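Local structure of CalS11 (Micromonospora echinospora, 3TOS) at residues B[165-168]-B[169-173]; B[106-110]-B[111-115]; B[188-192]-B[193-197]; B[222-225]-B[226-230]. The protein probably transfers a methyl group from S-adenosylmethionine to an oxygen of its substrate during calicheamicin biosynthesis, and binds S-adenosyl-L-homocysteine. One frame throughout, in Å; residues are numbered along the deposited sequence.

Contact 1 of 4, residues B[165-168]-B[169-173]. With SAH (S-adenosyl-L-homocysteine), chain O.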
loop_
_atom_site.group_PDB
_atom_site.type_symbol
_atom_site.label_atom_id
_atom_site.label_comp_id
_atom_site.label_asym_id
_atom_site.label_seq_id
_atom_site.Cartn_x
_atom_site.Cartn_y
_atom_site.Cartn_z
ATOM N N GLY B 165 -20.894 43.562 -1.057
ATOM C CA GLY B 165 -21.142 44.180 0.238
ATOM C C GLY B 165 -20.270 43.597 1.337
ATOM O O GLY B 165 -19.343 42.811 1.081
ATOM N N ASP B 166 -20.547 44.002 2.587
ATOM C CA ASP B 166 -19.762 43.529 3.731
ATOM C C ASP B 166 -20.184 42.128 4.096
ATOM O O ASP B 166 -21.374 41.891 4.335
ATOM C CB ASP B 166 -20.047 44.496 4.866
ATOM C CG ASP B 166 -19.207 44.256 6.059
ATOM O OD1 ASP B 166 -18.750 43.132 6.320
ATOM O OD2 ASP B 166 -18.922 45.243 6.743
ATOM N N VAL B 167 -19.232 41.187 4.108
ATOM C CA VAL B 167 -19.517 39.750 4.408
ATOM C C VAL B 167 -20.225 39.542 5.715
ATOM O O VAL B 167 -20.940 38.529 5.879
ATOM C CB VAL B 167 -18.274 38.815 4.334
ATOM C CG1 VAL B 167 -17.736 38.710 2.866
ATOM C CG2 VAL B 167 -17.189 39.246 5.310
ATOM N N ARG B 168 -20.055 40.440 6.668
ATOM C CA ARG B 168 -20.777 40.309 7.949
ATOM C C ARG B 168 -22.287 40.264 7.743
ATOM O O ARG B 168 -23.026 39.605 8.505
ATOM C CB ARG B 168 -20.397 41.429 8.921
ATOM C CG ARG B 168 -18.950 41.288 9.362
ATOM C CD ARG B 168 -18.456 42.455 10.189
ATOM N NE ARG B 168 -18.087 43.534 9.303
ATOM C CZ ARG B 168 -17.239 44.505 9.613
ATOM N NH1 ARG B 168 -16.624 44.539 10.797
ATOM N NH2 ARG B 168 -16.999 45.427 8.725
ATOM N N GLU B 169 -22.736 40.943 6.686
ATOM C CA GLU B 169 -24.183 40.938 6.322
ATOM C C GLU B 169 -24.497 39.977 5.181
ATOM O O GLU B 169 -25.536 39.260 5.182
ATOM C CB GLU B 169 -24.632 42.363 5.971
ATOM C CG GLU B 169 -24.835 43.269 7.183
ATOM C CD GLU B 169 -23.557 43.640 8.017
ATOM O OE1 GLU B 169 -22.607 44.308 7.516
ATOM O OE2 GLU B 169 -23.545 43.311 9.230
ATOM N N THR B 170 -23.634 39.994 4.152
ATOM C CA THR B 170 -24.005 39.331 2.900
ATOM C C THR B 170 -23.833 37.818 2.990
ATOM O O THR B 170 -24.505 37.106 2.272
ATOM C CB THR B 170 -23.169 39.835 1.727
ATOM O OG1 THR B 170 -21.799 39.536 1.981
ATOM C CG2 THR B 170 -23.323 41.343 1.529
ATOM N N VAL B 171 -22.914 37.301 3.841
ATOM C CA VAL B 171 -22.739 35.839 3.930
ATOM C C VAL B 171 -23.907 35.184 4.663
ATOM O O VAL B 171 -24.517 34.273 4.151
ATOM C CB VAL B 171 -21.325 35.408 4.482
ATOM C CG1 VAL B 171 -21.288 33.868 4.770
ATOM C CG2 VAL B 171 -20.257 35.775 3.417
ATOM N N PRO B 172 -24.315 35.726 5.849
ATOM C CA PRO B 172 -25.553 35.198 6.477
ATOM C C PRO B 172 -26.785 35.323 5.560
ATOM O O PRO B 172 -27.604 34.407 5.536
ATOM C CB PRO B 172 -25.697 36.107 7.712
ATOM C CG PRO B 172 -24.212 36.359 8.093
ATOM C CD PRO B 172 -23.590 36.640 6.748
ATOM N N ARG B 173 -26.901 36.422 4.813
ATOM C CA ARG B 173 -28.039 36.623 3.920
ATOM C C ARG B 173 -28.044 35.587 2.797
ATOM O O ARG B 173 -29.092 34.978 2.501
ATOM C CB ARG B 173 -28.023 38.070 3.371
ATOM C CG ARG B 173 -29.137 38.364 2.331
ATOM C CD ARG B 173 -29.052 39.823 1.789
ATOM N NE ARG B 173 -29.096 40.773 2.903
ATOM C CZ ARG B 173 -28.129 41.634 3.273
ATOM N NH1 ARG B 173 -28.337 42.384 4.350
ATOM N NH2 ARG B 173 -26.967 41.761 2.601
HETATM N N SAH O . -8.448 36.800 -3.542
HETATM C CA SAH O . -7.859 38.032 -4.159
HETATM C CB SAH O . -7.262 38.984 -3.136
HETATM C CG SAH O . -8.333 39.573 -2.193
HETATM S SD SAH O . -7.683 41.018 -1.381
HETATM C C SAH O . -6.756 37.555 -5.103
HETATM O O SAH O . -6.106 38.393 -5.800
HETATM O OXT SAH O . -6.555 36.349 -5.294
HETATM C "C5'" SAH O . -8.726 41.164 0.079
HETATM C "C4'" SAH O . -10.234 41.449 -0.238
HETATM O "O4'" SAH O . -10.997 41.254 0.961
HETATM C "C3'" SAH O . -10.407 42.923 -0.630
HETATM O "O3'" SAH O . -10.906 43.025 -1.987
HETATM C "C2'" SAH O . -11.368 43.442 0.426
HETATM O "O2'" SAH O . -12.321 44.419 -0.042
HETATM C "C1'" SAH O . -12.072 42.145 0.891
HETATM N N9 SAH O . -12.659 42.283 2.246
HETATM C C8 SAH O . -12.010 42.487 3.423
HETATM N N7 SAH O . -12.969 42.618 4.376
HETATM C C5 SAH O . -14.194 42.518 3.820
HETATM C C6 SAH O . -15.571 42.570 4.324
HETATM N N6 SAH O . -15.807 42.838 5.629
HETATM N N1 SAH O . -16.557 42.384 3.411
HETATM C C2 SAH O . -16.296 42.134 2.093
HETATM N N3 SAH O . -15.060 42.141 1.545
HETATM C C4 SAH O . -13.998 42.269 2.418
HETATM O O HOH W 1 -20.124 40.380 -0.009
#

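Contact 2 of 4, residues B[106-110]-B[111-115]. With SAH (S-adenosyl-L-homocysteine), chain O.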
loop_
_atom_site.group_PDB
_atom_site.type_symbol
_atom_site.label_atom_id
_atom_site.label_comp_id
_atom_site.label_asym_id
_atom_site.label_seq_id
_atom_site.Cartn_x
_atom_site.Cartn_y
_atom_site.Cartn_z
ATOM N N PHE B 106 -17.484 36.794 -2.651
ATOM C CA PHE B 106 -17.996 37.882 -1.806
ATOM C C PHE B 106 -16.933 38.951 -1.647
ATOM O O PHE B 106 -15.772 38.652 -1.297
ATOM C CB PHE B 106 -18.353 37.391 -0.364
ATOM C CG PHE B 106 -19.409 36.335 -0.300
ATOM C CD1 PHE B 106 -19.094 34.984 -0.514
ATOM C CD2 PHE B 106 -20.733 36.668 0.047
ATOM C CE1 PHE B 106 -20.114 33.981 -0.416
ATOM C CE2 PHE B 106 -21.734 35.670 0.114
ATOM C CZ PHE B 106 -21.428 34.347 -0.119
ATOM N N ASP B 107 -17.307 40.213 -1.835
ATOM C CA ASP B 107 -16.386 41.314 -1.563
ATOM C C ASP B 107 -17.221 42.583 -1.476
ATOM O O ASP B 107 -18.333 42.633 -2.029
ATOM C CB ASP B 107 -15.362 41.452 -2.739
ATOM C CG ASP B 107 -14.073 42.093 -2.328
ATOM O OD1 ASP B 107 -14.069 43.260 -1.832
ATOM O OD2 ASP B 107 -13.036 41.453 -2.508
ATOM N N THR B 108 -16.709 43.632 -0.853
ATOM C CA THR B 108 -17.303 44.954 -0.991
ATOM C C THR B 108 -17.062 45.483 -2.403
ATOM O O THR B 108 -17.883 46.256 -2.938
ATOM C CB THR B 108 -16.634 45.972 -0.054
ATOM O OG1 THR B 108 -15.239 45.949 -0.328
ATOM C CG2 THR B 108 -16.863 45.637 1.443
ATOM N N PHE B 109 -15.943 45.041 -3.003
ATOM C CA PHE B 109 -15.374 45.607 -4.246
ATOM C C PHE B 109 -14.980 47.048 -4.084
ATOM O O PHE B 109 -14.618 47.692 -5.055
ATOM C CB PHE B 109 -16.257 45.324 -5.474
ATOM C CG PHE B 109 -16.416 43.861 -5.748
ATOM C CD1 PHE B 109 -15.392 43.164 -6.417
ATOM C CD2 PHE B 109 -17.571 43.162 -5.309
ATOM C CE1 PHE B 109 -15.535 41.796 -6.688
ATOM C CE2 PHE B 109 -17.732 41.807 -5.578
ATOM C CZ PHE B 109 -16.697 41.111 -6.234
ATOM N N THR B 110 -14.975 47.533 -2.840
ATOM C CA THR B 110 -14.506 48.900 -2.550
ATOM C C THR B 110 -13.415 48.864 -1.493
ATOM O O THR B 110 -13.116 49.870 -0.817
ATOM C CB THR B 110 -15.669 49.802 -2.062
ATOM O OG1 THR B 110 -16.271 49.210 -0.910
ATOM C CG2 THR B 110 -16.740 49.910 -3.124
ATOM N N GLY B 111 -12.795 47.709 -1.334
ATOM C CA GLY B 111 -11.694 47.644 -0.380
ATOM C C GLY B 111 -12.122 47.372 1.038
ATOM O O GLY B 111 -13.315 47.252 1.333
ATOM N N PHE B 112 -11.166 47.306 1.949
ATOM C CA PHE B 112 -11.545 47.052 3.341
ATOM C C PHE B 112 -12.591 48.052 3.839
ATOM O O PHE B 112 -12.413 49.261 3.679
ATOM C CB PHE B 112 -10.311 47.223 4.271
ATOM C CG PHE B 112 -9.214 46.228 4.076
ATOM C CD1 PHE B 112 -9.447 44.909 3.728
ATOM C CD2 PHE B 112 -7.901 46.623 4.352
ATOM C CE1 PHE B 112 -8.399 44.009 3.565
ATOM C CE2 PHE B 112 -6.835 45.708 4.217
ATOM C CZ PHE B 112 -7.090 44.400 3.828
ATOM N N PRO B 113 -13.695 47.594 4.465
ATOM C CA PRO B 113 -14.714 48.585 4.884
ATOM C C PRO B 113 -14.449 49.242 6.247
ATOM O O PRO B 113 -14.977 50.331 6.530
ATOM C CB PRO B 113 -15.997 47.746 4.975
ATOM C CG PRO B 113 -15.468 46.381 5.396
ATOM C CD PRO B 113 -14.161 46.198 4.649
ATOM N N ASP B 114 -13.667 48.548 7.083
ATOM C CA ASP B 114 -13.185 49.068 8.366
ATOM C C ASP B 114 -12.036 48.173 8.736
ATOM O O ASP B 114 -11.878 47.090 8.117
ATOM C CB ASP B 114 -14.271 48.978 9.441
ATOM C CG ASP B 114 -15.000 47.661 9.429
ATOM O OD1 ASP B 114 -14.403 46.565 9.523
ATOM O OD2 ASP B 114 -16.203 47.713 9.263
ATOM N N VAL B 115 -11.204 48.593 9.687
ATOM C CA VAL B 115 -10.331 47.583 10.272
ATOM C C VAL B 115 -10.349 47.604 11.797
ATOM O O VAL B 115 -10.771 48.579 12.416
ATOM C CB VAL B 115 -8.856 47.716 9.748
ATOM C CG1 VAL B 115 -8.814 47.771 8.215
ATOM C CG2 VAL B 115 -8.161 48.958 10.316
HETATM N N SAH O . -8.448 36.800 -3.542
HETATM C CA SAH O . -7.859 38.032 -4.159
HETATM C CB SAH O . -7.262 38.984 -3.136
HETATM C CG SAH O . -8.333 39.573 -2.193
HETATM S SD SAH O . -7.683 41.018 -1.381
HETATM C C SAH O . -6.756 37.555 -5.103
HETATM O O SAH O . -6.106 38.393 -5.800
HETATM O OXT SAH O . -6.555 36.349 -5.294
HETATM C "C5'" SAH O . -8.726 41.164 0.079
HETATM C "C4'" SAH O . -10.234 41.449 -0.238
HETATM O "O4'" SAH O . -10.997 41.254 0.961
HETATM C "C3'" SAH O . -10.407 42.923 -0.630
HETATM O "O3'" SAH O . -10.906 43.025 -1.987
HETATM C "C2'" SAH O . -11.368 43.442 0.426
HETATM O "O2'" SAH O . -12.321 44.419 -0.042
HETATM C "C1'" SAH O . -12.072 42.145 0.891
HETATM N N9 SAH O . -12.659 42.283 2.246
HETATM C C8 SAH O . -12.010 42.487 3.423
HETATM N N7 SAH O . -12.969 42.618 4.376
HETATM C C5 SAH O . -14.194 42.518 3.820
HETATM C C6 SAH O . -15.571 42.570 4.324
HETATM N N6 SAH O . -15.807 42.838 5.629
HETATM N N1 SAH O . -16.557 42.384 3.411
HETATM C C2 SAH O . -16.296 42.134 2.093
HETATM N N3 SAH O . -15.060 42.141 1.545
HETATM C C4 SAH O . -13.998 42.269 2.418
HETATM O O HOH W 2 -12.187 45.487 -3.257
HETATM O O HOH W 3 -15.336 49.399 1.716
#

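Contact 3 of 4, residues B[188-192]-B[193-197]. With SAH (S-adenosyl-L-homocysteine), chain O.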
loop_
_atom_site.group_PDB
_atom_site.type_symbol
_atom_site.label_atom_id
_atom_site.label_comp_id
_atom_site.label_asym_id
_atom_site.label_seq_id
_atom_site.Cartn_x
_atom_site.Cartn_y
_atom_site.Cartn_z
ATOM N N PHE B 188 -10.770 31.624 2.467
ATOM C CA PHE B 188 -10.719 32.891 3.194
ATOM C C PHE B 188 -9.560 33.755 2.752
ATOM O O PHE B 188 -8.383 33.420 2.983
ATOM C CB PHE B 188 -10.557 32.585 4.700
ATOM C CG PHE B 188 -11.839 32.142 5.331
ATOM C CD1 PHE B 188 -12.280 30.807 5.220
ATOM C CD2 PHE B 188 -12.589 33.041 6.045
ATOM C CE1 PHE B 188 -13.501 30.390 5.805
ATOM C CE2 PHE B 188 -13.777 32.656 6.638
ATOM C CZ PHE B 188 -14.253 31.291 6.542
ATOM N N ASP B 189 -9.884 34.893 2.187
ATOM C CA ASP B 189 -8.870 35.854 1.757
ATOM C C ASP B 189 -9.312 37.287 2.038
ATOM O O ASP B 189 -9.152 38.205 1.201
ATOM C CB ASP B 189 -8.556 35.699 0.258
ATOM C CG ASP B 189 -7.221 36.312 -0.127
ATOM O OD1 ASP B 189 -6.512 36.799 0.764
ATOM O OD2 ASP B 189 -6.891 36.295 -1.341
ATOM N N LEU B 190 -9.833 37.503 3.250
ATOM C CA LEU B 190 -10.289 38.845 3.648
ATOM C C LEU B 190 -9.242 39.600 4.407
ATOM O O LEU B 190 -9.402 40.829 4.590
ATOM C CB LEU B 190 -11.513 38.733 4.590
ATOM C CG LEU B 190 -12.731 37.962 4.071
ATOM C CD1 LEU B 190 -13.535 37.464 5.287
ATOM C CD2 LEU B 190 -13.594 38.939 3.260
ATOM N N ASP B 191 -8.213 38.894 4.900
ATOM C CA ASP B 191 -7.104 39.495 5.716
ATOM C C ASP B 191 -7.465 39.875 7.146
ATOM O O ASP B 191 -6.662 39.697 8.041
ATOM C CB ASP B 191 -6.428 40.697 5.010
ATOM C CG ASP B 191 -5.829 40.296 3.679
ATOM O OD1 ASP B 191 -5.106 39.264 3.645
ATOM O OD2 ASP B 191 -6.101 40.970 2.642
ATOM N N LEU B 192 -8.675 40.424 7.344
ATOM C CA LEU B 192 -9.036 41.127 8.583
ATOM C C LEU B 192 -9.726 40.195 9.555
ATOM O O LEU B 192 -10.526 39.305 9.159
ATOM C CB LEU B 192 -10.004 42.264 8.258
ATOM C CG LEU B 192 -9.425 43.233 7.225
ATOM C CD1 LEU B 192 -10.536 44.278 6.932
ATOM C CD2 LEU B 192 -8.178 43.940 7.854
ATOM N N TYR B 193 -9.488 40.471 10.847
ATOM C CA TYR B 193 -10.047 39.677 11.939
ATOM C C TYR B 193 -11.576 39.611 11.974
ATOM O O TYR B 193 -12.139 38.504 11.962
ATOM C CB TYR B 193 -9.524 40.280 13.250
ATOM C CG TYR B 193 -10.306 39.868 14.474
ATOM C CD1 TYR B 193 -10.353 38.530 14.861
ATOM C CD2 TYR B 193 -10.936 40.824 15.260
ATOM C CE1 TYR B 193 -11.071 38.126 15.952
ATOM C CE2 TYR B 193 -11.716 40.429 16.370
ATOM C CZ TYR B 193 -11.766 39.067 16.706
ATOM O OH TYR B 193 -12.461 38.624 17.821
ATOM N N GLU B 194 -12.248 40.751 12.022
ATOM C CA GLU B 194 -13.729 40.733 12.287
ATOM C C GLU B 194 -14.539 39.984 11.210
ATOM O O GLU B 194 -15.368 39.143 11.556
ATOM C CB GLU B 194 -14.271 42.160 12.487
ATOM C CG GLU B 194 -13.749 42.767 13.768
ATOM C CD GLU B 194 -14.439 44.064 14.112
ATOM O OE1 GLU B 194 -15.621 44.264 13.684
ATOM O OE2 GLU B 194 -13.887 44.861 14.877
ATOM N N PRO B 195 -14.330 40.296 9.931
ATOM C CA PRO B 195 -15.143 39.586 8.954
ATOM C C PRO B 195 -14.757 38.117 8.867
ATOM O O PRO B 195 -15.625 37.282 8.601
ATOM C CB PRO B 195 -14.798 40.323 7.643
ATOM C CG PRO B 195 -13.518 40.993 7.877
ATOM C CD PRO B 195 -13.567 41.417 9.325
ATOM N N THR B 196 -13.478 37.794 9.066
ATOM C CA THR B 196 -13.095 36.379 9.098
ATOM C C THR B 196 -13.872 35.614 10.170
ATOM O O THR B 196 -14.348 34.509 9.902
ATOM C CB THR B 196 -11.576 36.201 9.264
ATOM O OG1 THR B 196 -10.916 36.866 8.160
ATOM C CG2 THR B 196 -11.174 34.708 9.311
ATOM N N LYS B 197 -13.855 36.133 11.373
ATOM C CA LYS B 197 -14.568 35.527 12.488
ATOM C C LYS B 197 -16.053 35.356 12.196
ATOM O O LYS B 197 -16.596 34.269 12.418
ATOM C CB LYS B 197 -14.394 36.399 13.759
ATOM C CG LYS B 197 -15.074 35.764 15.025
ATOM C CD LYS B 197 -14.779 36.652 16.241
ATOM C CE LYS B 197 -15.253 36.013 17.557
ATOM N NZ LYS B 197 -16.705 36.113 17.631
HETATM N N SAH O . -8.448 36.800 -3.542
HETATM C CA SAH O . -7.859 38.032 -4.159
HETATM C CB SAH O . -7.262 38.984 -3.136
HETATM C CG SAH O . -8.333 39.573 -2.193
HETATM S SD SAH O . -7.683 41.018 -1.381
HETATM C C SAH O . -6.756 37.555 -5.103
HETATM O O SAH O . -6.106 38.393 -5.800
HETATM O OXT SAH O . -6.555 36.349 -5.294
HETATM C "C5'" SAH O . -8.726 41.164 0.079
HETATM C "C4'" SAH O . -10.234 41.449 -0.238
HETATM O "O4'" SAH O . -10.997 41.254 0.961
HETATM C "C3'" SAH O . -10.407 42.923 -0.630
HETATM O "O3'" SAH O . -10.906 43.025 -1.987
HETATM C "C2'" SAH O . -11.368 43.442 0.426
HETATM O "O2'" SAH O . -12.321 44.419 -0.042
HETATM C "C1'" SAH O . -12.072 42.145 0.891
HETATM N N9 SAH O . -12.659 42.283 2.246
HETATM C C8 SAH O . -12.010 42.487 3.423
HETATM N N7 SAH O . -12.969 42.618 4.376
HETATM C C5 SAH O . -14.194 42.518 3.820
HETATM C C6 SAH O . -15.571 42.570 4.324
HETATM N N6 SAH O . -15.807 42.838 5.629
HETATM N N1 SAH O . -16.557 42.384 3.411
HETATM C C2 SAH O . -16.296 42.134 2.093
HETATM N N3 SAH O . -15.060 42.141 1.545
HETATM C C4 SAH O . -13.998 42.269 2.418
HETATM O O HOH W 4 -10.070 35.786 5.698
#

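Contact 4 of 4, residues B[222-225]-B[226-230]. With GLU (glutamic acid), chain P.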
loop_
_atom_site.group_PDB
_atom_site.type_symbol
_atom_site.label_atom_id
_atom_site.label_comp_id
_atom_site.label_asym_id
_atom_site.label_seq_id
_atom_site.Cartn_x
_atom_site.Cartn_y
_atom_site.Cartn_z
ATOM N N LYS B 222 1.984 40.162 9.068
ATOM C CA LYS B 222 1.343 41.387 8.628
ATOM C C LYS B 222 -0.191 41.339 8.845
ATOM O O LYS B 222 -0.832 42.376 8.966
ATOM C CB LYS B 222 1.640 41.605 7.143
ATOM C CG LYS B 222 1.170 42.945 6.642
ATOM C CD LYS B 222 1.436 42.966 5.116
ATOM C CE LYS B 222 1.804 44.265 4.638
ATOM N NZ LYS B 222 2.102 44.149 3.164
ATOM N N TRP B 223 -0.761 40.115 8.908
ATOM C CA TRP B 223 -2.230 39.975 8.929
ATOM C C TRP B 223 -2.620 38.895 9.910
ATOM O O TRP B 223 -2.990 37.770 9.519
ATOM C CB TRP B 223 -2.781 39.570 7.532
ATOM C CG TRP B 223 -2.473 40.540 6.419
ATOM C CD1 TRP B 223 -1.664 40.309 5.345
ATOM C CD2 TRP B 223 -3.006 41.858 6.255
ATOM N NE1 TRP B 223 -1.662 41.410 4.510
ATOM C CE2 TRP B 223 -2.469 42.378 5.053
ATOM C CE3 TRP B 223 -3.883 42.654 7.010
ATOM C CZ2 TRP B 223 -2.790 43.635 4.573
ATOM C CZ3 TRP B 223 -4.204 43.921 6.516
ATOM C CH2 TRP B 223 -3.634 44.401 5.322
ATOM N N PRO B 224 -2.532 39.213 11.199
ATOM C CA PRO B 224 -2.801 38.202 12.225
ATOM C C PRO B 224 -4.318 37.938 12.408
ATOM O O PRO B 224 -4.654 37.090 13.244
ATOM C CB PRO B 224 -2.174 38.835 13.481
ATOM C CG PRO B 224 -2.422 40.329 13.292
ATOM C CD PRO B 224 -2.203 40.538 11.766
ATOM N N GLY B 225 -5.199 38.620 11.650
ATOM C CA GLY B 225 -6.634 38.517 11.934
ATOM C C GLY B 225 -7.240 37.127 11.736
ATOM O O GLY B 225 -8.113 36.719 12.497
ATOM N N GLU B 226 -6.809 36.412 10.685
ATOM C CA GLU B 226 -7.327 35.035 10.463
ATOM C C GLU B 226 -6.966 34.107 11.620
ATOM O O GLU B 226 -7.792 33.282 12.051
ATOM C CB GLU B 226 -6.836 34.505 9.118
ATOM C CG GLU B 226 -7.592 35.176 7.962
ATOM C CD GLU B 226 -6.911 35.010 6.641
ATOM O OE1 GLU B 226 -5.963 34.194 6.538
ATOM O OE2 GLU B 226 -7.287 35.749 5.708
ATOM N N ASN B 227 -5.736 34.237 12.129
ATOM C CA ASN B 227 -5.292 33.410 13.234
ATOM C C ASN B 227 -6.087 33.765 14.509
ATOM O O ASN B 227 -6.615 32.871 15.197
ATOM C CB ASN B 227 -3.764 33.612 13.449
ATOM C CG ASN B 227 -3.186 32.703 14.511
ATOM O OD1 ASN B 227 -3.734 32.591 15.607
ATOM N ND2 ASN B 227 -2.101 31.999 14.172
ATOM N N ILE B 228 -6.198 35.047 14.799
ATOM C CA ILE B 228 -6.936 35.469 15.980
ATOM C C ILE B 228 -8.395 34.994 15.887
ATOM O O ILE B 228 -8.956 34.496 16.887
ATOM C CB ILE B 228 -6.904 37.001 16.160
ATOM C CG1 ILE B 228 -5.464 37.488 16.461
ATOM C CG2 ILE B 228 -7.780 37.413 17.354
ATOM C CD1 ILE B 228 -5.260 38.973 16.095
ATOM N N ALA B 229 -8.973 35.075 14.687
ATOM C CA ALA B 229 -10.324 34.602 14.450
ATOM C C ALA B 229 -10.435 33.076 14.703
ATOM O O ALA B 229 -11.365 32.601 15.408
ATOM C CB ALA B 229 -10.796 34.942 13.048
HETATM N N MSE B 230 -9.517 32.302 14.122
HETATM C CA MSE B 230 -9.562 30.864 14.293
HETATM C C MSE B 230 -9.374 30.485 15.756
HETATM O O MSE B 230 -10.034 29.567 16.258
HETATM C CB MSE B 230 -8.496 30.155 13.443
HETATM C CG MSE B 230 -8.476 28.641 13.716
HETATM SE SE MSE B 230 -7.954 27.514 12.195
HETATM C CE MSE B 230 -9.717 27.286 11.382
HETATM N N GLU P . -3.125 37.924 0.388
HETATM C CA GLU P . -2.683 38.719 -0.814
HETATM C C GLU P . -1.478 38.025 -1.454
HETATM O O GLU P . -1.040 36.967 -0.966
HETATM C CB GLU P . -2.301 40.181 -0.422
HETATM C CG GLU P . -1.122 40.245 0.580
HETATM C CD GLU P . -0.782 41.669 1.043
HETATM O OE1 GLU P . -1.118 42.653 0.336
HETATM O OE2 GLU P . -0.085 41.791 2.061
HETATM O OXT GLU P . -0.885 38.494 -2.442
HETATM O O HOH W 5 -3.772 35.474 10.641
HETATM O O HOH W 6 -5.362 37.252 8.255
#

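Contact 1 of 4, residues B[165-168]-B[169-173]
With CG of Asp-166 anti to the backbone N (chi1 -173°), its carboxylate swings back over the first turn of helix 167-177, and Thr-170, with OG1 between its backbone N and carbonyl carbon (chi1 62°), sets that oxygen against CA of Val-167 at 3.3 Å. Asp-166 is the N-cap: OD1 accepts from Arg-168 N, while its carbonyl O takes both Glu-169 N and Thr-170 N, the latter at 3.0 Å. The Arg-168 guanidinium, bent round at chi3, grips the carboxylate side-on, with NE on OD1 and NH2 on the syn lone pair of OD2 at 2.8 Å; NH2 also reaches Asp-114, in the conformer modelled here, and NH1 forms a salt bridge with Glu-194. In this Rossmann-like methyltransferase fold the cap sits just after strand 160-164 and reads the adenine: SAH N6 donates to Asp-166 OD1 at 3.0 Å and Val-167 N donates to SAH N1 in a nearly straight bond (168°). Shortened to an alanine, this capping position is likely to leave SAH N6 and Arg-168 N without their carboxylate acceptor and deprive the guanidinium of one of its acids. A water accepts from Thr-170 OG1 and donates to Gly-165 O. One turn along, CG2 of Val-171 packs on CB of Val-167 at 3.7 Å.

Contact 2 of 4, residues B[106-110]-B[111-115]
The turn at the end of strand 103-107, at the ribose of SAH, folds back on itself where Thr-108 OG1 donates to Gly-111 O at 2.9 Å, from a direction tilted 31° off the carbonyl plane. Setting OG1 between backbone N and carbonyl carbon (chi1 55°) points the hydroxyl there. The same hydroxyl accepts from Thr-110 N at 3.0 Å, an ST turn, while Asp-107 OD1 takes Phe-109 N in an Asx turn. Asp-107, the acid at the end of the second strand of the Rossmann-like fold, holds the ribose diol with both oxygens: SAH O2' donates to OD1 at 2.8 Å and SAH O3' to OD2 at 2.7 Å. Replacing Thr-108 by a valine would probably leave Gly-111 O and Thr-110 N without their shared hydroxyl partner and the turn less firmly held. A water accepts from Gly-111 N and donates to Asp-107 OD1. The methyl CG2 of Thr-108 lies against SAH C2 at 3.6 Å. CG of Pro-113, in the conformer given, reaches SAH N6, and the Phe-112 ring presents its edge, through CD1, to SAH C8 at 3.5 Å.

Contact 3 of 4, residues B[188-192]-B[193-197]
Leu-192 O, the carbonyl of the N-cap residue of helix 193-203, receives Thr-196 OG1 at 2.7 Å, a donor tilted 31° from the carbonyl plane, and more weakly Thr-196 N at 3.3 Å. With OG1 beside its own backbone N (chi1 -59°), the threonine turns its hydroxyl back to this carbonyl one helical turn earlier. A water also donates to OG1 at 2.8 Å and accepts from Leu-190 N, tying the loop to the helix. CG2 of Thr-196, on the other branch, leans on CD2 of the Phe-188 ring at 3.9 Å. Here strand 183-188 of the Rossmann-like sheet passes through a tight loop into the helix, and that loop lines the SAH pocket. OD2 of Asp-189 accepts from the amino N of SAH at 2.7 Å. The two methyls of Leu-190 divide their work: CD1 packs on CB of Pro-195 at 3.9 Å, whereas CD2 lies against the adenine, near SAH C4. The Pro-195 ring is wedged between loop and ligand, its CG against CB of Leu-192 and its CB 3.4 Å from SAH N6. At the helix start, Tyr-193 N donates to Asp-119.

Contact 4 of 4, residues B[222-225]-B[226-230]
The tight part is the first turn of helix 225-233, where CG1 of Ile-228 presses on Pro-224 O at 3.3 Å and CD1 lies alongside CB of the proline ring at 4.0 Å. Ile-228 N donates to that same Pro-224 O in a nearly straight bond (170°). Next to it Ala-229 N donates to Gly-225 O at 2.9 Å, with the small alanine CB resting near the same oxygen. Pro-179 of a second subunit packs on Pro-224, Asn-227 and Ile-228, so part of this side is covered by the neighbouring subunit.

The looser, watered side lies toward Trp-223. Its carbonyl O does not reach the helix directly: one water, 2.8 Å from Asn-227 N, links it to that amide and another links it to Glu-226 N, so Glu-226 N and Asn-227 N each meet a water. The Glu-226 carboxylate runs away from the loop to accept from Glu-217 N. Trp-223 is turned with CG beside its backbone N (chi1 -59°), which carries the indole off the helix, and its NE1 meets OE2 of the bound glutamate at the ring edge, 2.9 Å away and almost straight (174°). Lys-222 lays CG over the rim of one indole face and sends NZ to the same oxygen in a weak bond. Lys-222 and Trp-223, in the loop leading into helix 225-233, form part of the L-glutamate site of this methyltransferase.

In the fold
Contacts 1, 2 and 3 surround one SAH: the N-cap of contact 1 reads the adenine edge, the turns of contact 2 hold the ribose, and the loop of contact 3 supplies the amino-group acceptor and an apolar adenine wall. Contacts 1 and 2 join through the backbones of Gly-165 and Asp-107 and through Phe-106 packing on Val-167 and Val-171; Phe-112 and Leu-192 link contacts 2 and 3. Contacts 1 and 2 are partly buried, whereas contacts 3 and 4 are buried, with helices 193-203 and 225-233 meeting at Tyr-193 and Ile-228. Contact 4 lines the glutamate site, to which Asp-189 of contact 3 also belongs, and it alone touches another subunit.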